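PDB 6JC0: putative molybdenum cofactor biosynthesis protein D2 (MoaD2) / thiamine S, which probably serves as the small ubiquitin-like sulfur carrier subunit of molybdopterin synthase in molybdenum cofactor biosynthesis. Local coordinates for residues E24-E29 and E41-R46; Y59-V64 and K71-P76. All coordinates share one frame; numbering follows the deposited sequence.

Contact 1 (E24-E29 and E41-R46); sequences ETESLE and ERLGAR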
ATOM      1  N   GLU B  24      11.899  -4.105 -37.417  1.00 24.84           N
ATOM      2  CA  GLU B  24      11.684  -3.039 -36.448  1.00 28.47           C
ATOM      3  C   GLU B  24      11.389  -1.721 -37.147  1.00 22.83           C
ATOM      4  O   GLU B  24      10.719  -0.847 -36.596  1.00 19.13           O
ATOM      5  CB  GLU B  24      12.902  -2.893 -35.539  1.00 35.74           C
ATOM      6  CG  GLU B  24      13.240  -4.158 -34.773  1.00 45.13           C
ATOM      7  CD  GLU B  24      14.497  -4.016 -33.945  1.00 55.02           C
ATOM      8  OE1 GLU B  24      14.529  -3.141 -33.052  1.00 51.95           O
ATOM      9  OE2 GLU B  24      15.456  -4.779 -34.192  1.00 64.10           O
ATOM     10  N   THR B  25      11.890  -1.587 -38.367  1.00 20.47           N
ATOM     11  CA  THR B  25      11.734  -0.351 -39.112  1.00 25.15           C
ATOM     12  C   THR B  25      11.822  -0.595 -40.616  1.00 27.51           C
ATOM     13  O   THR B  25      12.380  -1.594 -41.063  1.00 25.10           O
ATOM     14  CB  THR B  25      12.803   0.688 -38.707  1.00 28.01           C
ATOM     15  OG1 THR B  25      12.437   1.980 -39.210  1.00 34.50           O
ATOM     16  CG2 THR B  25      14.173   0.298 -39.257  1.00 22.95           C
ATOM     17  N   GLU B  26      11.244   0.317 -41.388  1.00 27.25           N
ATOM     18  CA  GLU B  26      11.446   0.335 -42.829  1.00 28.00           C
ATOM     19  C   GLU B  26      11.232   1.749 -43.336  1.00 27.79           C
ATOM     20  O   GLU B  26      10.588   2.563 -42.671  1.00 22.22           O
ATOM     21  CB  GLU B  26      10.505  -0.640 -43.545  1.00 24.26           C
ATOM     22  CG  GLU B  26       9.024  -0.332 -43.378  1.00 24.90           C
ATOM     23  CD  GLU B  26       8.138  -1.266 -44.184  1.00 30.87           C
ATOM     24  OE1 GLU B  26       8.319  -1.353 -45.416  1.00 36.67           O
ATOM     25  OE2 GLU B  26       7.258  -1.917 -43.585  1.00 34.95           O
ATOM     26  N   SER B  27      11.793   2.037 -44.504  1.00 28.73           N
ATOM     27  CA  SER B  27      11.600   3.324 -45.151  1.00 34.92           C
ATOM     28  C   SER B  27      10.726   3.121 -46.381  1.00 35.80           C
ATOM     29  O   SER B  27      10.856   2.117 -47.085  1.00 38.06           O
ATOM     30  CB  SER B  27      12.939   3.957 -45.527  1.00 36.24           C
ATOM     31  OG  SER B  27      12.757   5.294 -45.959  1.00 39.75           O
ATOM     32  N   LEU B  28       9.836   4.070 -46.638  1.00 31.86           N
ATOM     33  CA  LEU B  28       8.801   3.867 -47.636  1.00 32.05           C
ATOM     34  C   LEU B  28       8.507   5.114 -48.455  1.00 23.95           C
ATOM     35  O   LEU B  28       8.410   6.213 -47.912  1.00 21.01           O
ATOM     36  CB  LEU B  28       7.516   3.399 -46.952  1.00 39.39           C
ATOM     37  CG  LEU B  28       6.755   2.291 -47.663  1.00 45.63           C
ATOM     38  CD1 LEU B  28       7.592   1.023 -47.654  1.00 51.64           C
ATOM     39  CD2 LEU B  28       5.404   2.071 -47.000  1.00 40.73           C
ATOM     40  N   GLU B  29       8.354   4.934 -49.764  1.00 18.59           N
ATOM     41  CA  GLU B  29       7.865   6.004 -50.624  1.00 21.17           C
ATOM     42  C   GLU B  29       6.349   5.917 -50.760  1.00 23.64           C
ATOM     43  O   GLU B  29       5.818   4.904 -51.220  1.00 22.75           O
ATOM     44  CB  GLU B  29       8.515   5.937 -52.008  1.00 26.51           C
ATOM     45  CG  GLU B  29       9.897   6.559 -52.093  1.00 36.36           C
ATOM     46  CD  GLU B  29      10.448   6.557 -53.511  1.00 47.42           C
ATOM     47  OE1 GLU B  29      10.277   5.539 -54.217  1.00 47.80           O
ATOM     48  OE2 GLU B  29      11.043   7.575 -53.924  1.00 53.32           O
ATOM     49  N   GLU B  41      -3.112   0.728 -44.451  1.00 21.95           N
ATOM     50  CA  GLU B  41      -3.599  -0.267 -45.402  1.00 24.62           C
ATOM     51  C   GLU B  41      -2.441  -0.882 -46.179  1.00 23.59           C
ATOM     52  O   GLU B  41      -2.370  -2.100 -46.345  1.00 22.08           O
ATOM     53  CB  GLU B  41      -4.604   0.350 -46.380  1.00 30.11           C
ATOM     54  CG  GLU B  41      -5.943   0.727 -45.775  1.00 41.93           C
ATOM     55  CD  GLU B  41      -6.865   1.398 -46.781  1.00 53.05           C
ATOM     56  OE1 GLU B  41      -6.364   1.903 -47.812  1.00 54.09           O
ATOM     57  OE2 GLU B  41      -8.090   1.420 -46.541  1.00 57.40           O
ATOM     58  N   ARG B  42      -1.534  -0.031 -46.653  1.00 17.96           N
ATOM     59  CA  ARG B  42      -0.398  -0.495 -47.442  1.00 17.46           C
ATOM     60  C   ARG B  42       0.595  -1.275 -46.583  1.00 19.82           C
ATOM     61  O   ARG B  42       1.192  -2.248 -47.040  1.00 14.74           O
ATOM     62  CB  ARG B  42       0.292   0.686 -48.131  1.00 15.04           C
ATOM     63  CG  ARG B  42      -0.585   1.368 -49.176  1.00 16.17           C
ATOM     64  CD  ARG B  42       0.096   2.590 -49.778  1.00 14.07           C
ATOM     65  NE  ARG B  42      -0.714   3.201 -50.828  1.00 19.76           N
ATOM     66  CZ  ARG B  42      -0.747   2.784 -52.089  1.00 21.43           C
ATOM     67  NH1 ARG B  42      -1.514   3.403 -52.976  1.00 24.81           N
ATOM     68  NH2 ARG B  42      -0.014   1.746 -52.466  1.00 21.90           N
ATOM     69  N   LEU B  43       0.764  -0.855 -45.335  1.00 12.75           N
ATOM     70  CA  LEU B  43       1.610  -1.597 -44.404  1.00 12.84           C
ATOM     71  C   LEU B  43       1.051  -2.994 -44.132  1.00 18.36           C
ATOM     72  O   LEU B  43       1.801  -3.963 -43.991  1.00 16.35           O
ATOM     73  CB  LEU B  43       1.753  -0.840 -43.081  1.00 14.94           C
ATOM     74  CG  LEU B  43       2.444   0.524 -43.081  1.00 17.90           C
ATOM     75  CD1 LEU B  43       2.562   1.038 -41.648  1.00 17.46           C
ATOM     76  CD2 LEU B  43       3.810   0.447 -43.754  1.00 12.55           C
ATOM     77  N   GLY B  44      -0.272  -3.089 -44.056  1.00 21.67           N
ATOM     78  CA  GLY B  44      -0.925  -4.337 -43.709  1.00 22.11           C
ATOM     79  C   GLY B  44      -0.908  -5.356 -44.831  1.00 24.67           C
ATOM     80  O   GLY B  44      -1.109  -6.549 -44.602  1.00 22.22           O
ATOM     81  N   ALA B  45      -0.657  -4.888 -46.050  1.00 20.38           N
ATOM     82  CA  ALA B  45      -0.624  -5.767 -47.209  1.00 22.68           C
ATOM     83  C   ALA B  45       0.562  -6.734 -47.139  1.00 30.62           C
ATOM     84  O   ALA B  45       0.610  -7.724 -47.869  1.00 26.56           O
ATOM     85  CB  ALA B  45      -0.576  -4.947 -48.487  1.00 17.43           C
ATOM     86  N   ARG B  46       1.512  -6.438 -46.254  1.00 35.81           N
ATOM     87  CA  ARG B  46       2.678  -7.294 -46.037  1.00 36.49           C
ATOM     88  C   ARG B  46       2.270  -8.735 -45.723  1.00 32.36           C
ATOM     89  O   ARG B  46       2.601  -9.662 -46.462  1.00 28.86           O
ATOM     90  CB  ARG B  46       3.545  -6.730 -44.907  1.00 36.87           C
ATOM     91  CG  ARG B  46       4.750  -7.590 -44.542  1.00 40.93           C
ATOM     92  CD  ARG B  46       5.627  -6.910 -43.495  1.00 39.91           C
ATOM     93  NE  ARG B  46       6.197  -5.661 -43.994  1.00 43.03           N
ATOM     94  CZ  ARG B  46       7.387  -5.562 -44.579  1.00 42.18           C
ATOM     95  NH1 ARG B  46       8.142  -6.640 -44.736  1.00 39.32           N
ATOM     96  NH2 ARG B  46       7.822  -4.385 -45.008  1.00 44.10           N
TER
HETATM   97  O   HOH W   1       4.380  -3.471 -43.803  1.00 19.95           O
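Glu26, on the edge strand 25-31, reaches Arg46, which follows helix 36-44 in the chain, through a salt bridge. Its CB leaves the strand toward the helix, and chi1 of 62° sets CG between the backbone N and the carbonyl carbon; from there the chain runs out extended, carrying CD to within 3.2 Å of Arg46 NH2. OE1 lies at the edge of the guanidinium, in its plane, 3.1 Å from Arg46 NH2. OE2 accepts a weak, bent hydrogen bond from Arg46 NH2 at 2.9 Å, the N-H...O angle being 135°. With the carboxylate and guanidinium planes 74° apart, the two groups do not form a flat, doubly bonded pair. OE2 also accepts a hydrogen bond from Tyr13 OH and, at 3.3 Å, a long one from a water; that water donates to Leu43 O at 2.6 Å and accepts from Arg46 NE at 2.9 Å, so it ties the guanidinium to the C-terminal part of the helix as well as to the strand. Beside this polar cluster, the CD2 methyls of Leu28 and Leu43 meet at 4.0 Å, and Leu43 CD2 lies 4.2 Å from Glu26 OE2. Leu43 also packs on Tyr13 of the adjoining strand 6-13. Packing of a helix against one face of a mixed sheet in this way is characteristic of the beta-grasp fold shared by MoaD, ThiS and ubiquitin.

Contact 2 (Y59-V64 and K71-P76); sequences YLCDEV and KPLVTP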
ATOM      1  N   TYR B  59      -1.053   5.394 -33.357  1.00 20.05           N
ATOM      2  CA  TYR B  59       0.028   5.881 -34.206  1.00 23.53           C
ATOM      3  C   TYR B  59       0.572   7.239 -33.785  1.00 25.24           C
ATOM      4  O   TYR B  59      -0.168   8.113 -33.326  1.00 26.03           O
ATOM      5  CB  TYR B  59      -0.443   5.937 -35.666  1.00 20.96           C
ATOM      6  CG  TYR B  59      -0.939   4.600 -36.162  1.00 18.33           C
ATOM      7  CD1 TYR B  59      -0.057   3.664 -36.692  1.00 14.20           C
ATOM      8  CD2 TYR B  59      -2.283   4.257 -36.066  1.00 21.56           C
ATOM      9  CE1 TYR B  59      -0.503   2.426 -37.127  1.00 10.69           C
ATOM     10  CE2 TYR B  59      -2.737   3.021 -36.493  1.00 20.42           C
ATOM     11  CZ  TYR B  59      -1.843   2.114 -37.028  1.00 16.20           C
ATOM     12  OH  TYR B  59      -2.290   0.888 -37.460  1.00 19.87           O
ATOM     13  N   LEU B  60       1.883   7.395 -33.941  1.00 17.23           N
ATOM     14  CA  LEU B  60       2.538   8.680 -33.759  1.00 20.51           C
ATOM     15  C   LEU B  60       3.159   9.146 -35.069  1.00 18.03           C
ATOM     16  O   LEU B  60       3.697   8.342 -35.826  1.00 17.70           O
ATOM     17  CB  LEU B  60       3.624   8.593 -32.686  1.00 22.91           C
ATOM     18  CG  LEU B  60       3.334   7.797 -31.416  1.00 21.41           C
ATOM     19  CD1 LEU B  60       4.602   7.681 -30.591  1.00 18.35           C
ATOM     20  CD2 LEU B  60       2.210   8.439 -30.610  1.00 19.91           C
ATOM     21  N   CYS B  61       3.074  10.443 -35.331  1.00 18.65           N
ATOM     22  CA  CYS B  61       3.819  11.065 -36.421  1.00 17.94           C
ATOM     23  C   CYS B  61       4.841  12.003 -35.801  1.00 22.78           C
ATOM     24  O   CYS B  61       4.466  12.999 -35.183  1.00 26.85           O
ATOM     25  CB  CYS B  61       2.893  11.829 -37.368  1.00 17.31           C
ATOM     26  SG  CYS B  61       1.831  10.791 -38.392  1.00 21.51           S
ATOM     27  N   ASP B  62       6.124  11.681 -35.962  1.00 21.93           N
ATOM     28  CA  ASP B  62       7.192  12.364 -35.237  1.00 23.78           C
ATOM     29  C   ASP B  62       6.868  12.383 -33.743  1.00 23.61           C
ATOM     30  O   ASP B  62       6.953  13.421 -33.089  1.00 28.69           O
ATOM     31  CB  ASP B  62       7.400  13.785 -35.766  1.00 27.25           C
ATOM     32  CG  ASP B  62       7.949  13.809 -37.185  1.00 27.70           C
ATOM     33  OD1 ASP B  62       8.506  12.784 -37.631  1.00 26.99           O
ATOM     34  OD2 ASP B  62       7.827  14.857 -37.855  1.00 27.68           O
ATOM     35  N   GLU B  63       6.467  11.222 -33.231  1.00 23.72           N
ATOM     36  CA  GLU B  63       6.124  11.023 -31.821  1.00 25.87           C
ATOM     37  C   GLU B  63       4.999  11.929 -31.304  1.00 27.08           C
ATOM     38  O   GLU B  63       4.884  12.149 -30.100  1.00 26.63           O
ATOM     39  CB  GLU B  63       7.369  11.195 -30.944  1.00 29.01           C
ATOM     40  CG  GLU B  63       8.447  10.152 -31.212  1.00 31.51           C
ATOM     41  CD  GLU B  63       9.568  10.180 -30.190  1.00 36.07           C
ATOM     42  OE1 GLU B  63       9.655  11.163 -29.424  1.00 39.01           O
ATOM     43  OE2 GLU B  63      10.362   9.216 -30.151  1.00 36.12           O
ATOM     44  N   VAL B  64       4.170  12.443 -32.209  1.00 26.07           N
ATOM     45  CA  VAL B  64       2.946  13.142 -31.818  1.00 28.44           C
ATOM     46  C   VAL B  64       1.741  12.262 -32.144  1.00 25.24           C
ATOM     47  O   VAL B  64       1.597  11.804 -33.273  1.00 23.19           O
ATOM     48  CB  VAL B  64       2.796  14.502 -32.531  1.00 36.76           C
ATOM     49  CG1 VAL B  64       1.466  15.152 -32.161  1.00 38.68           C
ATOM     50  CG2 VAL B  64       3.956  15.422 -32.184  1.00 37.42           C
ATOM     51  N   LYS B  71      -5.445  12.218 -41.411  1.00 23.06           N
ATOM     52  CA  LYS B  71      -4.288  13.111 -41.471  1.00 21.60           C
ATOM     53  C   LYS B  71      -3.402  12.825 -42.678  1.00 23.61           C
ATOM     54  O   LYS B  71      -2.869  11.726 -42.813  1.00 24.27           O
ATOM     55  CB  LYS B  71      -3.452  12.991 -40.196  1.00 20.83           C
ATOM     56  CG  LYS B  71      -2.094  13.675 -40.290  1.00 23.65           C
ATOM     57  CD  LYS B  71      -1.235  13.366 -39.072  1.00 31.67           C
ATOM     58  CE  LYS B  71       0.179  13.911 -39.230  1.00 31.61           C
ATOM     59  NZ  LYS B  71       0.209  15.395 -39.242  1.00 34.84           N
ATOM     60  N   PRO B  72      -3.243  13.819 -43.560  1.00 21.36           N
ATOM     61  CA  PRO B  72      -2.419  13.656 -44.760  1.00 19.50           C
ATOM     62  C   PRO B  72      -0.924  13.665 -44.453  1.00 19.77           C
ATOM     63  O   PRO B  72      -0.466  14.454 -43.624  1.00 14.81           O
ATOM     64  CB  PRO B  72      -2.797  14.871 -45.621  1.00 24.47           C
ATOM     65  CG  PRO B  72      -4.040  15.441 -44.987  1.00 26.89           C
ATOM     66  CD  PRO B  72      -3.929  15.120 -43.538  1.00 22.89           C
ATOM     67  N   LEU B  73      -0.174  12.795 -45.123  1.00 15.75           N
ATOM     68  CA  LEU B  73       1.279  12.786 -45.018  1.00 18.92           C
ATOM     69  C   LEU B  73       1.879  13.558 -46.195  1.00 19.59           C
ATOM     70  O   LEU B  73       1.889  13.069 -47.317  1.00 18.34           O
ATOM     71  CB  LEU B  73       1.799  11.347 -44.977  1.00 13.00           C
ATOM     72  CG  LEU B  73       1.275  10.524 -43.793  1.00 17.59           C
ATOM     73  CD1 LEU B  73       1.460   9.025 -44.015  1.00 19.55           C
ATOM     74  CD2 LEU B  73       1.965  10.956 -42.500  1.00 19.25           C
ATOM     75  N   VAL B  74       2.365  14.771 -45.940  1.00 23.07           N
ATOM     76  CA  VAL B  74       2.799  15.655 -47.026  1.00 24.49           C
ATOM     77  C   VAL B  74       4.252  16.088 -46.894  1.00 27.65           C
ATOM     78  O   VAL B  74       4.736  16.918 -47.664  1.00 28.26           O
ATOM     79  CB  VAL B  74       1.922  16.912 -47.104  1.00 22.86           C
ATOM     80  CG1 VAL B  74       0.500  16.536 -47.482  1.00 22.48           C
ATOM     81  CG2 VAL B  74       1.951  17.665 -45.783  1.00 21.90           C
ATOM     82  N   THR B  75       4.942  15.511 -45.920  1.00 25.33           N
ATOM     83  CA  THR B  75       6.317  15.873 -45.624  1.00 28.10           C
ATOM     84  C   THR B  75       7.012  14.644 -45.063  1.00 30.05           C
ATOM     85  O   THR B  75       6.370  13.838 -44.392  1.00 32.53           O
ATOM     86  CB  THR B  75       6.383  17.060 -44.624  1.00 31.12           C
ATOM     87  OG1 THR B  75       7.722  17.220 -44.142  1.00 37.39           O
ATOM     88  CG2 THR B  75       5.447  16.828 -43.447  1.00 31.40           C
ATOM     89  N   PRO B  76       8.311  14.469 -45.373  1.00 29.53           N
ATOM     90  CA  PRO B  76       9.074  13.329 -44.848  1.00 26.14           C
ATOM     91  C   PRO B  76       8.913  13.224 -43.339  1.00 28.42           C
ATOM     92  O   PRO B  76       8.996  14.236 -42.643  1.00 32.48           O
ATOM     93  CB  PRO B  76      10.513  13.660 -45.241  1.00 23.60           C
ATOM     94  CG  PRO B  76      10.359  14.467 -46.490  1.00 28.26           C
ATOM     95  CD  PRO B  76       9.124  15.299 -46.281  1.00 27.49           C
TER
HETATM   96  O   HOH W   2       9.134  15.360 -40.261  1.00 30.35           O
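Lys71 and Cys61 meet through the aliphatic end of the lysine, whose CE comes within 3.6 Å of Cys61 SG and 3.9 Å of Cys61 CB. CG stands anti to the lysine's own backbone N (chi1 169°) and the chain stays extended as far as CE, which brings its methylenes up to the sulfur; only the last torsion bends. The backbone of Lys71 is bonded to Val36, at the start of helix 36-44. Two residues on, Leu73 extends CD2 to 4.1 Å from Cys61 SG, so the thiol lies against both a lysine methylene and a leucine methyl, and Leu73 also rests on Leu39 of the helix. These contacts belong to the beta-grasp fold, where the short, weakly bonded strand 72-73, paired with 34-35, packs beside strand 58-61 of the main sheet. Cys61 also opens a type I' turn ending at Val64, closed by Val64 N to Cys61 O at 3.0 Å and Cys61 N to Val64 O at 2.9 Å. At Pro76 the link becomes polar: one water donates to Pro76 O at 2.6 Å and to Asp62 OD2 at 2.8 Å, while Asp62 OD1 accepts from Thr78 N of strand 77-82.

How the contacts relate
Contact 1 and contact 2 follow one another along the chain, and their centres lie 14 Å apart; the nearest atoms are about 6 Å apart, so the two do not touch. Both reach the same mixed sheet, contact 1 through its outermost strand 25-31 and contact 2 through strand 58-61, with strands 6-13 and 77-82 between them. Helix 36-44 is their common neighbour: 41-46 takes in its C-terminal part, whereas 71-76 lies against the earlier part of the helix. Contact 1 combines a salt bridge with a weak hydrogen bond, a water and a leucine pair; contact 2 rests mainly on apolar packing around a thiol, with a water joining its far end.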